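Starch synthase I (Hordeum vulgare, PDB 4HLN) is a plant enzyme of the glycosyltransferase class, built from two Rossmann-like domains in the GT-B arrangement. Local coordinates at residues D406-H411 and V507-T512; G454-K459 and P521-P526; V473-G478 and V501-P506. One frame throughout, in Å; residues are numbered along the deposited sequence.

Interaction 1. Residues D406-H411 and V507-T512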
ATOM      1  N   ASP A 406     -18.544  11.762 -13.606  1.00 61.77           N
ATOM      2  CA  ASP A 406     -18.582  10.316 -13.733  1.00 61.43           C
ATOM      3  C   ASP A 406     -19.639   9.843 -14.730  1.00 67.68           C
ATOM      4  O   ASP A 406     -20.840   9.979 -14.493  1.00 66.52           O
ATOM      5  CB  ASP A 406     -18.814   9.674 -12.372  1.00 61.36           C
ATOM      6  CG  ASP A 406     -18.517   8.197 -12.378  1.00 67.95           C
ATOM      7  OD1 ASP A 406     -18.612   7.576 -13.460  1.00 71.86           O
ATOM      8  OD2 ASP A 406     -18.183   7.660 -11.300  1.00 63.47           O
ATOM      9  N   LYS A 407     -19.181   9.283 -15.843  1.00 60.80           N
ATOM     10  CA  LYS A 407     -20.085   8.827 -16.887  1.00 62.08           C
ATOM     11  C   LYS A 407     -20.967   7.671 -16.436  1.00 64.20           C
ATOM     12  O   LYS A 407     -22.029   7.440 -17.010  1.00 64.26           O
ATOM     13  CB  LYS A 407     -19.300   8.432 -18.134  1.00 73.97           C
ATOM     14  CG  LYS A 407     -18.880   9.622 -18.980  1.00 89.09           C
ATOM     15  CD  LYS A 407     -17.914   9.214 -20.081  1.00 95.83           C
ATOM     16  CE  LYS A 407     -17.851  10.274 -21.174  1.00 96.95           C
ATOM     17  NZ  LYS A 407     -19.131  10.352 -21.942  1.00 96.92           N
ATOM     18  N   CYS A 408     -20.534   6.957 -15.402  1.00 57.87           N
ATOM     19  CA  CYS A 408     -21.247   5.770 -14.946  1.00 49.57           C
ATOM     20  C   CYS A 408     -22.481   6.101 -14.072  1.00 54.75           C
ATOM     21  O   CYS A 408     -23.336   5.234 -13.816  1.00 51.73           O
ATOM     22  CB  CYS A 408     -20.288   4.833 -14.201  1.00 54.35           C
ATOM     23  SG  CYS A 408     -18.934   4.111 -15.191  1.00 90.29           S
ATOM     24  N   LEU A 409     -22.571   7.352 -13.626  1.00 41.96           N
ATOM     25  CA  LEU A 409     -23.654   7.793 -12.745  1.00 40.69           C
ATOM     26  C   LEU A 409     -24.856   8.403 -13.459  1.00 47.89           C
ATOM     27  O   LEU A 409     -24.704   9.175 -14.383  1.00 38.45           O
ATOM     28  CB  LEU A 409     -23.141   8.855 -11.797  1.00 38.69           C
ATOM     29  CG  LEU A 409     -21.966   8.532 -10.913  1.00 39.95           C
ATOM     30  CD1 LEU A 409     -21.939   9.603  -9.835  1.00 37.84           C
ATOM     31  CD2 LEU A 409     -22.137   7.143 -10.328  1.00 39.98           C
ATOM     32  N   PRO A 410     -26.065   8.103 -12.979  1.00 56.42           N
ATOM     33  CA  PRO A 410     -27.283   8.678 -13.556  1.00 52.10           C
ATOM     34  C   PRO A 410     -27.376  10.190 -13.327  1.00 56.07           C
ATOM     35  O   PRO A 410     -28.011  10.891 -14.125  1.00 58.99           O
ATOM     36  CB  PRO A 410     -28.385   7.974 -12.770  1.00 47.73           C
ATOM     37  CG  PRO A 410     -27.751   7.697 -11.438  1.00 44.80           C
ATOM     38  CD  PRO A 410     -26.363   7.256 -11.815  1.00 45.17           C
ATOM     39  N   HIS A 411     -26.779  10.680 -12.244  1.00 51.11           N
ATOM     40  CA  HIS A 411     -26.787  12.116 -11.950  1.00 52.87           C
ATOM     41  C   HIS A 411     -25.456  12.588 -11.404  1.00 57.04           C
ATOM     42  O   HIS A 411     -24.715  11.819 -10.796  1.00 62.90           O
ATOM     43  CB  HIS A 411     -27.884  12.465 -10.960  1.00 53.61           C
ATOM     44  CG  HIS A 411     -29.250  12.125 -11.448  1.00 66.45           C
ATOM     45  ND1 HIS A 411     -29.899  12.867 -12.411  1.00 68.21           N
ATOM     46  CD2 HIS A 411     -30.087  11.113 -11.120  1.00 64.31           C
ATOM     47  CE1 HIS A 411     -31.079  12.330 -12.650  1.00 63.65           C
ATOM     48  NE2 HIS A 411     -31.221  11.268 -11.878  1.00 67.08           N
ATOM     49  N   VAL A 507     -21.194  -0.712 -11.854  1.00 49.70           N
ATOM     50  CA  VAL A 507     -22.033  -0.871 -10.674  1.00 46.19           C
ATOM     51  C   VAL A 507     -21.316  -0.431  -9.400  1.00 51.75           C
ATOM     52  O   VAL A 507     -21.937   0.094  -8.470  1.00 49.92           O
ATOM     53  CB  VAL A 507     -22.560  -2.306 -10.524  1.00 51.45           C
ATOM     54  CG1 VAL A 507     -23.247  -2.477  -9.176  1.00 47.97           C
ATOM     55  CG2 VAL A 507     -23.537  -2.636 -11.661  1.00 36.65           C
ATOM     56  N   SER A 508     -20.005  -0.627  -9.357  1.00 48.86           N
ATOM     57  CA  SER A 508     -19.249  -0.203  -8.195  1.00 51.14           C
ATOM     58  C   SER A 508     -19.222   1.329  -8.093  1.00 54.15           C
ATOM     59  O   SER A 508     -19.250   1.885  -6.988  1.00 49.32           O
ATOM     60  CB  SER A 508     -17.843  -0.800  -8.203  1.00 45.52           C
ATOM     61  OG  SER A 508     -17.113  -0.348  -9.323  1.00 58.00           O
ATOM     62  N   HIS A 509     -19.194   2.009  -9.237  1.00 48.95           N
ATOM     63  CA  HIS A 509     -19.236   3.474  -9.239  1.00 49.33           C
ATOM     64  C   HIS A 509     -20.580   3.945  -8.678  1.00 50.02           C
ATOM     65  O   HIS A 509     -20.636   4.856  -7.850  1.00 47.50           O
ATOM     66  CB  HIS A 509     -19.017   4.049 -10.652  1.00 57.60           C
ATOM     67  CG  HIS A 509     -17.575   4.124 -11.070  1.00 64.94           C
ATOM     68  ND1 HIS A 509     -16.917   5.320 -11.263  1.00 63.38           N
ATOM     69  CD2 HIS A 509     -16.669   3.153 -11.342  1.00 62.79           C
ATOM     70  CE1 HIS A 509     -15.666   5.084 -11.618  1.00 60.34           C
ATOM     71  NE2 HIS A 509     -15.491   3.776 -11.678  1.00 57.69           N
ATOM     72  N   ARG A 510     -21.665   3.315  -9.127  1.00 43.05           N
ATOM     73  CA  ARG A 510     -23.006   3.684  -8.674  1.00 42.29           C
ATOM     74  C   ARG A 510     -23.249   3.368  -7.206  1.00 48.51           C
ATOM     75  O   ARG A 510     -23.971   4.099  -6.520  1.00 42.93           O
ATOM     76  CB  ARG A 510     -24.061   2.986  -9.508  1.00 36.64           C
ATOM     77  CG  ARG A 510     -24.421   3.720 -10.768  1.00 38.97           C
ATOM     78  CD  ARG A 510     -25.316   2.860 -11.632  1.00 33.58           C
ATOM     79  NE  ARG A 510     -24.694   2.689 -12.934  1.00 56.18           N
ATOM     80  CZ  ARG A 510     -24.633   1.542 -13.597  1.00 57.31           C
ATOM     81  NH1 ARG A 510     -25.175   0.445 -13.083  1.00 40.67           N
ATOM     82  NH2 ARG A 510     -24.037   1.506 -14.785  1.00 71.29           N
ATOM     83  N   ILE A 511     -22.656   2.279  -6.723  1.00 39.45           N
ATOM     84  CA  ILE A 511     -22.752   1.970  -5.306  1.00 45.11           C
ATOM     85  C   ILE A 511     -22.021   3.038  -4.517  1.00 44.13           C
ATOM     86  O   ILE A 511     -22.544   3.565  -3.537  1.00 47.37           O
ATOM     87  CB  ILE A 511     -22.184   0.588  -4.972  1.00 46.59           C
ATOM     88  CG1 ILE A 511     -23.216  -0.482  -5.311  1.00 44.07           C
ATOM     89  CG2 ILE A 511     -21.836   0.498  -3.498  1.00 36.00           C
ATOM     90  CD1 ILE A 511     -22.626  -1.843  -5.450  1.00 49.34           C
ATOM     91  N   THR A 512     -20.820   3.374  -4.965  1.00 45.61           N
ATOM     92  CA  THR A 512     -20.011   4.359  -4.263  1.00 48.54           C
ATOM     93  C   THR A 512     -20.770   5.668  -4.152  1.00 51.39           C
ATOM     94  O   THR A 512     -20.809   6.284  -3.084  1.00 57.63           O
ATOM     95  CB  THR A 512     -18.679   4.586  -4.974  1.00 48.42           C
ATOM     96  OG1 THR A 512     -18.001   3.336  -5.077  1.00 61.14           O
ATOM     97  CG2 THR A 512     -17.807   5.566  -4.202  1.00 42.61           C
TER
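D406 and H509 meet in a histidine-carboxylate hydrogen bond that ties the loop preceding helix 419-432 to helix 505-514 of the C-terminal Rossmann-like domain. H509 ND1 donates to D406 OD2 over 2.7 Å, almost straight at 167°. The oxygen lies close to the imidazole plane, whereas carboxylate and ring stand nearly perpendicular. C408 comes over a face of the same ring, with SG 4.5 Å from the centroid of H509 in a sulfur-aromatic contact; W401 also stacks on this ring.

One residue further along the helix, R510 NE donates to C408 O at 3.0 Å. The carbonyl oxygen lies in the guanidinium plane and is met nearly end-on. A bend of the arginine chain at chi3 turns NE to the loop, while NH1 continues to a salt bridge with E431. Beside these polar links L409 lies against the helix backbone, CD2 being 3.9 Å from R510 CA, and P410 CD touches R510 CG.

The second shell fixes the carboxylate. With CG anti to the backbone N (chi1 -165°), D406 reaches from the start of a type I turn to the helix. Its OD2 has a second partner in Y537 OH, and OD1 closes an Asx turn: C408 N donates to D406 OD1 at 2.8 Å, on the anti side and 34° out of the carboxylate plane.

Interaction 2. Residues G454-K459 and P521-P526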
ATOM      1  N   GLY A 454     -12.048  -8.750   5.130  1.00 49.12           N
ATOM      2  CA  GLY A 454     -12.862  -8.634   6.329  1.00 54.23           C
ATOM      3  C   GLY A 454     -14.203  -9.313   6.154  1.00 64.35           C
ATOM      4  O   GLY A 454     -15.123  -9.131   6.952  1.00 66.99           O
ATOM      5  N   ILE A 455     -14.296 -10.099   5.090  1.00 65.69           N
ATOM      6  CA  ILE A 455     -15.487 -10.862   4.743  1.00 67.03           C
ATOM      7  C   ILE A 455     -16.211 -11.519   5.924  1.00 75.62           C
ATOM      8  O   ILE A 455     -17.417 -11.341   6.085  1.00 76.58           O
ATOM      9  CB  ILE A 455     -15.132 -11.923   3.683  1.00 68.20           C
ATOM     10  CG1 ILE A 455     -15.055 -11.261   2.314  1.00 78.94           C
ATOM     11  CG2 ILE A 455     -16.142 -13.007   3.646  1.00 69.59           C
ATOM     12  CD1 ILE A 455     -15.938 -10.041   2.208  1.00 76.47           C
ATOM     13  N   ASP A 456     -15.478 -12.270   6.744  1.00 80.70           N
ATOM     14  CA  ASP A 456     -16.081 -13.035   7.842  1.00 85.52           C
ATOM     15  C   ASP A 456     -16.696 -12.175   8.945  1.00 79.67           C
ATOM     16  O   ASP A 456     -17.660 -12.592   9.578  1.00 91.29           O
ATOM     17  CB  ASP A 456     -15.079 -14.022   8.447  1.00102.47           C
ATOM     18  CG  ASP A 456     -13.820 -13.337   8.967  1.00123.43           C
ATOM     19  OD1 ASP A 456     -13.202 -12.552   8.206  1.00132.97           O
ATOM     20  OD2 ASP A 456     -13.448 -13.582  10.140  1.00122.74           O
ATOM     21  N   LEU A 457     -16.136 -10.994   9.189  1.00 65.13           N
ATOM     22  CA  LEU A 457     -16.727 -10.050  10.136  1.00 65.99           C
ATOM     23  C   LEU A 457     -18.144  -9.687   9.721  1.00 73.92           C
ATOM     24  O   LEU A 457     -19.072  -9.708  10.525  1.00 76.51           O
ATOM     25  CB  LEU A 457     -15.914  -8.761  10.195  1.00 67.23           C
ATOM     26  CG  LEU A 457     -14.788  -8.635  11.221  1.00 79.45           C
ATOM     27  CD1 LEU A 457     -15.335  -8.717  12.639  1.00 77.65           C
ATOM     28  CD2 LEU A 457     -13.694  -9.675  10.980  1.00 80.07           C
ATOM     29  N   ILE A 458     -18.297  -9.323   8.456  1.00 75.04           N
ATOM     30  CA  ILE A 458     -19.593  -8.940   7.928  1.00 64.80           C
ATOM     31  C   ILE A 458     -20.583 -10.088   8.067  1.00 65.96           C
ATOM     32  O   ILE A 458     -21.719  -9.885   8.479  1.00 70.51           O
ATOM     33  CB  ILE A 458     -19.466  -8.495   6.469  1.00 69.52           C
ATOM     34  CG1 ILE A 458     -18.827  -7.098   6.407  1.00 62.42           C
ATOM     35  CG2 ILE A 458     -20.824  -8.539   5.772  1.00 69.34           C
ATOM     36  CD1 ILE A 458     -18.517  -6.608   4.988  1.00 61.37           C
ATOM     37  N   LYS A 459     -20.131 -11.297   7.749  1.00 71.08           N
ATOM     38  CA  LYS A 459     -20.932 -12.510   7.914  1.00 72.63           C
ATOM     39  C   LYS A 459     -21.505 -12.639   9.336  1.00 72.58           C
ATOM     40  O   LYS A 459     -22.624 -13.118   9.527  1.00 73.95           O
ATOM     41  CB  LYS A 459     -20.077 -13.733   7.564  1.00 79.81           C
ATOM     42  CG  LYS A 459     -20.829 -15.047   7.426  1.00 84.82           C
ATOM     43  CD  LYS A 459     -19.919 -16.107   6.802  1.00 89.82           C
ATOM     44  CE  LYS A 459     -20.692 -17.349   6.369  1.00 91.10           C
ATOM     45  NZ  LYS A 459     -19.918 -18.181   5.389  1.00 82.88           N
ATOM     46  N   PRO A 521     -13.854  -3.296   6.297  1.00 58.74           N
ATOM     47  CA  PRO A 521     -13.296  -4.054   7.428  1.00 55.29           C
ATOM     48  C   PRO A 521     -12.012  -4.831   7.071  1.00 53.87           C
ATOM     49  O   PRO A 521     -11.846  -5.975   7.485  1.00 59.22           O
ATOM     50  CB  PRO A 521     -14.431  -5.021   7.781  1.00 46.20           C
ATOM     51  CG  PRO A 521     -15.131  -5.253   6.476  1.00 51.86           C
ATOM     52  CD  PRO A 521     -15.017  -3.964   5.685  1.00 49.85           C
ATOM     53  N   SER A 522     -11.120  -4.203   6.311  1.00 60.75           N
ATOM     54  CA  SER A 522      -9.869  -4.831   5.893  1.00 54.85           C
ATOM     55  C   SER A 522      -8.936  -5.039   7.069  1.00 56.91           C
ATOM     56  O   SER A 522      -8.864  -4.193   7.961  1.00 58.77           O
ATOM     57  CB  SER A 522      -9.167  -3.968   4.851  1.00 58.60           C
ATOM     58  OG  SER A 522      -9.847  -3.983   3.610  1.00 60.36           O
ATOM     59  N   ARG A 523      -8.210  -6.157   7.045  1.00 57.60           N
ATOM     60  CA  ARG A 523      -7.343  -6.580   8.147  1.00 58.30           C
ATOM     61  C   ARG A 523      -5.999  -5.878   8.205  1.00 65.40           C
ATOM     62  O   ARG A 523      -5.452  -5.661   9.280  1.00 78.62           O
ATOM     63  CB  ARG A 523      -7.059  -8.070   8.041  1.00 53.77           C
ATOM     64  CG  ARG A 523      -8.275  -8.890   7.907  1.00 64.50           C
ATOM     65  CD  ARG A 523      -7.955 -10.352   8.044  1.00 81.77           C
ATOM     66  NE  ARG A 523      -9.189 -11.055   8.348  1.00 93.36           N
ATOM     67  CZ  ARG A 523      -9.632 -11.237   9.582  1.00 87.98           C
ATOM     68  NH1 ARG A 523      -8.912 -10.788  10.610  1.00 81.63           N
ATOM     69  NH2 ARG A 523     -10.775 -11.876   9.783  1.00 78.25           N
ATOM     70  N   PHE A 524      -5.452  -5.556   7.044  1.00 63.74           N
ATOM     71  CA  PHE A 524      -4.101  -5.038   6.970  1.00 60.53           C
ATOM     72  C   PHE A 524      -3.861  -4.543   5.548  1.00 60.56           C
ATOM     73  O   PHE A 524      -3.182  -5.191   4.758  1.00 63.92           O
ATOM     74  CB  PHE A 524      -3.121  -6.153   7.337  1.00 52.29           C
ATOM     75  CG  PHE A 524      -1.874  -5.665   8.015  1.00 52.07           C
ATOM     76  CD1 PHE A 524      -0.619  -6.071   7.567  1.00 54.49           C
ATOM     77  CD2 PHE A 524      -1.954  -4.795   9.092  1.00 39.95           C
ATOM     78  CE1 PHE A 524       0.523  -5.621   8.182  1.00 51.13           C
ATOM     79  CE2 PHE A 524      -0.815  -4.344   9.709  1.00 50.46           C
ATOM     80  CZ  PHE A 524       0.427  -4.755   9.258  1.00 51.30           C
ATOM     81  N   GLU A 525      -4.441  -3.397   5.218  1.00 62.99           N
ATOM     82  CA  GLU A 525      -4.493  -2.958   3.827  1.00 69.59           C
ATOM     83  C   GLU A 525      -3.438  -1.915   3.479  1.00 69.37           C
ATOM     84  O   GLU A 525      -3.502  -0.779   3.942  1.00 73.95           O
ATOM     85  CB  GLU A 525      -5.891  -2.435   3.471  1.00 61.84           C
ATOM     86  CG  GLU A 525      -6.063  -2.144   1.991  1.00 69.50           C
ATOM     87  CD  GLU A 525      -6.004  -3.396   1.121  1.00 76.74           C
ATOM     88  OE1 GLU A 525      -5.080  -3.503   0.275  1.00 68.90           O
ATOM     89  OE2 GLU A 525      -6.896  -4.262   1.279  1.00 81.57           O
ATOM     90  N   PRO A 526      -2.468  -2.304   2.639  1.00 62.95           N
ATOM     91  CA  PRO A 526      -1.416  -1.396   2.187  1.00 67.36           C
ATOM     92  C   PRO A 526      -1.940  -0.526   1.045  1.00 66.33           C
ATOM     93  O   PRO A 526      -1.396   0.537   0.765  1.00 62.27           O
ATOM     94  CB  PRO A 526      -0.343  -2.356   1.676  1.00 53.01           C
ATOM     95  CG  PRO A 526      -1.116  -3.490   1.130  1.00 45.10           C
ATOM     96  CD  PRO A 526      -2.367  -3.618   1.984  1.00 48.07           C
TER
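P521, R523 and G454 make up most of this buried contact between the start of helix 455-466 and the loop that follows strand 517-520. P521 turns its ring onto the helix. Its CG packs 3.9 Å from I458 CD1, the two side chains crossing at about a right angle, and its CB faces G454 CA. F445 and M579 press on the same proline, so the ring is lodged between the sheet and helix 576-592.

G454, the N-cap residue, brings the backbones close together: its CA lies 3.1 Å from P521 O in a CA-H...O contact. Its positive phi turns the chain into the helix here, and with no side chain the glycine lets the loop carbonyl lie directly against the backbone.

R523 supplies the polar part. Its chain, extended from CG to NE, reaches across to the first helical turn, and NH2 forms a salt bridge with D456 OD1 at 3.0 Å. The N-H points somewhat off line (146°) to the syn lone pair of OD1, and the carboxylate is nearly coplanar with the guanidinium, 23° between the planes. The pairing is made through one nitrogen: OD2 also faces NH2, rather than NH1. D456 CG sits between the backbone N and the carbonyl carbon (chi1 58°), which swings the carboxylate to the arginine. L457 CD2 approaches the same NH2 obliquely, at 3.8 Å. Y451 holds the other part of R523, accepting from NE through its carbonyl and meeting the guanidinium in a cation-pi contact.

Strands 442-446 and 517-520 are neighbours in the parallel sheet, and the chains beyond them go on to helices on opposite sides of it, so this contact sits at the topological switch point, where doubly wound Rossmann-like folds commonly open a binding crevice.

Interaction 3. Residues V473-G478 and V501-P506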
ATOM      1  N   VAL A 473     -25.920  -3.142   0.817  1.00 54.34           N
ATOM      2  CA  VAL A 473     -25.596  -3.820  -0.418  1.00 57.15           C
ATOM      3  C   VAL A 473     -24.110  -4.103  -0.453  1.00 59.63           C
ATOM      4  O   VAL A 473     -23.284  -3.235  -0.162  1.00 62.34           O
ATOM      5  CB  VAL A 473     -25.985  -2.992  -1.654  1.00 53.86           C
ATOM      6  CG1 VAL A 473     -25.446  -1.558  -1.541  1.00 38.47           C
ATOM      7  CG2 VAL A 473     -25.471  -3.668  -2.920  1.00 49.07           C
ATOM      8  N   MET A 474     -23.758  -5.331  -0.788  1.00 54.60           N
ATOM      9  CA  MET A 474     -22.362  -5.603  -1.016  1.00 62.23           C
ATOM     10  C   MET A 474     -22.208  -6.179  -2.410  1.00 53.86           C
ATOM     11  O   MET A 474     -23.048  -6.938  -2.878  1.00 51.01           O
ATOM     12  CB  MET A 474     -21.771  -6.499   0.078  1.00 62.71           C
ATOM     13  CG  MET A 474     -22.330  -7.896   0.132  1.00 71.16           C
ATOM     14  SD  MET A 474     -21.825  -8.763   1.635  1.00117.05           S
ATOM     15  CE  MET A 474     -20.051  -8.867   1.429  1.00 52.16           C
ATOM     16  N   LEU A 475     -21.150  -5.754  -3.082  1.00 47.72           N
ATOM     17  CA  LEU A 475     -20.829  -6.230  -4.407  1.00 53.12           C
ATOM     18  C   LEU A 475     -19.448  -6.836  -4.334  1.00 56.56           C
ATOM     19  O   LEU A 475     -18.512  -6.216  -3.817  1.00 58.57           O
ATOM     20  CB  LEU A 475     -20.823  -5.059  -5.401  1.00 51.35           C
ATOM     21  CG  LEU A 475     -19.879  -5.194  -6.601  1.00 55.30           C
ATOM     22  CD1 LEU A 475     -20.493  -6.071  -7.656  1.00 57.79           C
ATOM     23  CD2 LEU A 475     -19.528  -3.848  -7.194  1.00 62.05           C
ATOM     24  N   GLY A 476     -19.314  -8.047  -4.851  1.00 59.14           N
ATOM     25  CA  GLY A 476     -18.009  -8.663  -4.939  1.00 69.73           C
ATOM     26  C   GLY A 476     -18.103 -10.107  -5.361  1.00 75.17           C
ATOM     27  O   GLY A 476     -19.203 -10.657  -5.488  1.00 77.21           O
ATOM     28  N   SER A 477     -16.945 -10.728  -5.560  1.00 74.57           N
ATOM     29  CA  SER A 477     -16.895 -12.092  -6.047  1.00 76.67           C
ATOM     30  C   SER A 477     -15.558 -12.752  -5.752  1.00 83.78           C
ATOM     31  O   SER A 477     -14.522 -12.085  -5.669  1.00 82.48           O
ATOM     32  CB  SER A 477     -17.138 -12.100  -7.556  1.00 81.69           C
ATOM     33  OG  SER A 477     -17.137 -13.417  -8.067  1.00 89.86           O
ATOM     34  N   GLY A 478     -15.588 -14.070  -5.608  1.00 87.35           N
ATOM     35  CA  GLY A 478     -14.370 -14.849  -5.537  1.00 91.85           C
ATOM     36  C   GLY A 478     -14.402 -15.903  -4.455  1.00 98.96           C
ATOM     37  O   GLY A 478     -13.359 -16.250  -3.904  1.00107.02           O
ATOM     38  N   VAL A 501     -23.426 -10.472  -6.890  1.00 53.79           N
ATOM     39  CA  VAL A 501     -22.327 -11.396  -7.101  1.00 54.23           C
ATOM     40  C   VAL A 501     -21.730 -11.306  -8.495  1.00 58.06           C
ATOM     41  O   VAL A 501     -22.393 -11.566  -9.502  1.00 67.79           O
ATOM     42  CB  VAL A 501     -22.742 -12.834  -6.844  1.00 60.79           C
ATOM     43  CG1 VAL A 501     -21.582 -13.756  -7.154  1.00 62.73           C
ATOM     44  CG2 VAL A 501     -23.186 -12.995  -5.396  1.00 61.23           C
ATOM     45  N   GLY A 502     -20.455 -10.955  -8.526  1.00 54.18           N
ATOM     46  CA  GLY A 502     -19.716 -10.780  -9.756  1.00 56.28           C
ATOM     47  C   GLY A 502     -18.900  -9.520  -9.588  1.00 60.78           C
ATOM     48  O   GLY A 502     -18.785  -8.988  -8.479  1.00 60.69           O
ATOM     49  N   PHE A 503     -18.315  -9.040 -10.671  1.00 59.36           N
ATOM     50  CA  PHE A 503     -17.870  -7.670 -10.640  1.00 69.50           C
ATOM     51  C   PHE A 503     -18.429  -6.831 -11.773  1.00 66.94           C
ATOM     52  O   PHE A 503     -19.010  -7.346 -12.725  1.00 69.06           O
ATOM     53  CB  PHE A 503     -16.358  -7.522 -10.516  1.00 86.75           C
ATOM     54  CG  PHE A 503     -15.963  -6.315  -9.705  1.00113.46           C
ATOM     55  CD1 PHE A 503     -16.160  -6.302  -8.320  1.00121.28           C
ATOM     56  CD2 PHE A 503     -15.449  -5.177 -10.318  1.00109.49           C
ATOM     57  CE1 PHE A 503     -15.823  -5.188  -7.559  1.00115.17           C
ATOM     58  CE2 PHE A 503     -15.110  -4.059  -9.563  1.00105.41           C
ATOM     59  CZ  PHE A 503     -15.296  -4.066  -8.182  1.00107.43           C
ATOM     60  N   SER A 504     -18.267  -5.524 -11.625  1.00 60.34           N
ATOM     61  CA  SER A 504     -18.766  -4.545 -12.562  1.00 53.56           C
ATOM     62  C   SER A 504     -18.216  -3.221 -12.104  1.00 58.54           C
ATOM     63  O   SER A 504     -18.510  -2.767 -10.997  1.00 56.22           O
ATOM     64  CB  SER A 504     -20.292  -4.474 -12.510  1.00 57.19           C
ATOM     65  OG  SER A 504     -20.767  -3.367 -13.267  1.00 64.12           O
ATOM     66  N   VAL A 505     -17.403  -2.589 -12.930  1.00 60.21           N
ATOM     67  CA  VAL A 505     -16.886  -1.300 -12.515  1.00 65.67           C
ATOM     68  C   VAL A 505     -18.015  -0.268 -12.552  1.00 58.55           C
ATOM     69  O   VAL A 505     -18.106   0.588 -11.679  1.00 60.34           O
ATOM     70  CB  VAL A 505     -15.592  -0.903 -13.296  1.00 61.25           C
ATOM     71  CG1 VAL A 505     -15.187  -2.039 -14.246  1.00 62.89           C
ATOM     72  CG2 VAL A 505     -15.732   0.453 -14.025  1.00 38.72           C
ATOM     73  N   PRO A 506     -18.912  -0.371 -13.537  1.00 65.46           N
ATOM     74  CA  PRO A 506     -20.022   0.593 -13.552  1.00 63.43           C
ATOM     75  C   PRO A 506     -20.907   0.505 -12.308  1.00 62.28           C
ATOM     76  O   PRO A 506     -21.317   1.542 -11.766  1.00 55.03           O
ATOM     77  CB  PRO A 506     -20.803   0.192 -14.802  1.00 54.59           C
ATOM     78  CG  PRO A 506     -19.735  -0.364 -15.718  1.00 65.83           C
ATOM     79  CD  PRO A 506     -18.823  -1.132 -14.797  1.00 70.45           C
TER
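L475 and G476 meet the chain leaving strand 497-501 at the end of a beta-alpha-beta crossover: strand 471-476 passes through helix 480-492 into its parallel neighbour. G476 and V501 form the last bridge. G502 N donates to G476 O at 3.3 Å, straight at hydrogen (170°) but from well above the carbonyl plane, and V501 CA adds a CA-H...O contact to the same oxygen.

The close packing is around L475. Its CG stands roughly anti to the backbone N (chi1 150°), carrying both methyls against the loop: CD1 lies 3.5 Å from G502 O, and CD2 is 4.0 Å from F503 CE1, the ring atom that meets L475, approached obliquely. The two side chains cross at about a right angle. I446, S508 and I511 pack on the same leucine, making this the interior side.

Toward solvent the contact thins. S477 touches the loop through CB, 3.6 Å from G502 CA, while its OG turns to E483. V501 lies at the margin. F503, exposed as a residue, still packs its ring on I446 and S508. Past it the chain enters helix 505-514, where S504 is the N-cap and its OG bonds to V507 N.

In the fold
Interactions 2 and 3 lie within the C-terminal Rossmann-like domain; interaction 1 joins to it the loop arriving from the nine-stranded sheet. Interactions 1 and 3 share helix 505-514 and touch, S508 CB lying 3.6 Å from L475 CD2; their centres are about 13 Å apart. The centre of interaction 2 lies about 16 Å from that of interaction 3 and about 24 Å from that of interaction 1. Along the chain, interaction 3 is nested inside the loops closed by both others, whose segments alternate. Helix 455-466 leads into strand 471-476, joining interactions 2 and 3. The C147-C527 disulfide links the loop next to 521-526 to the N-terminal half of the chain, probably tying the two domains.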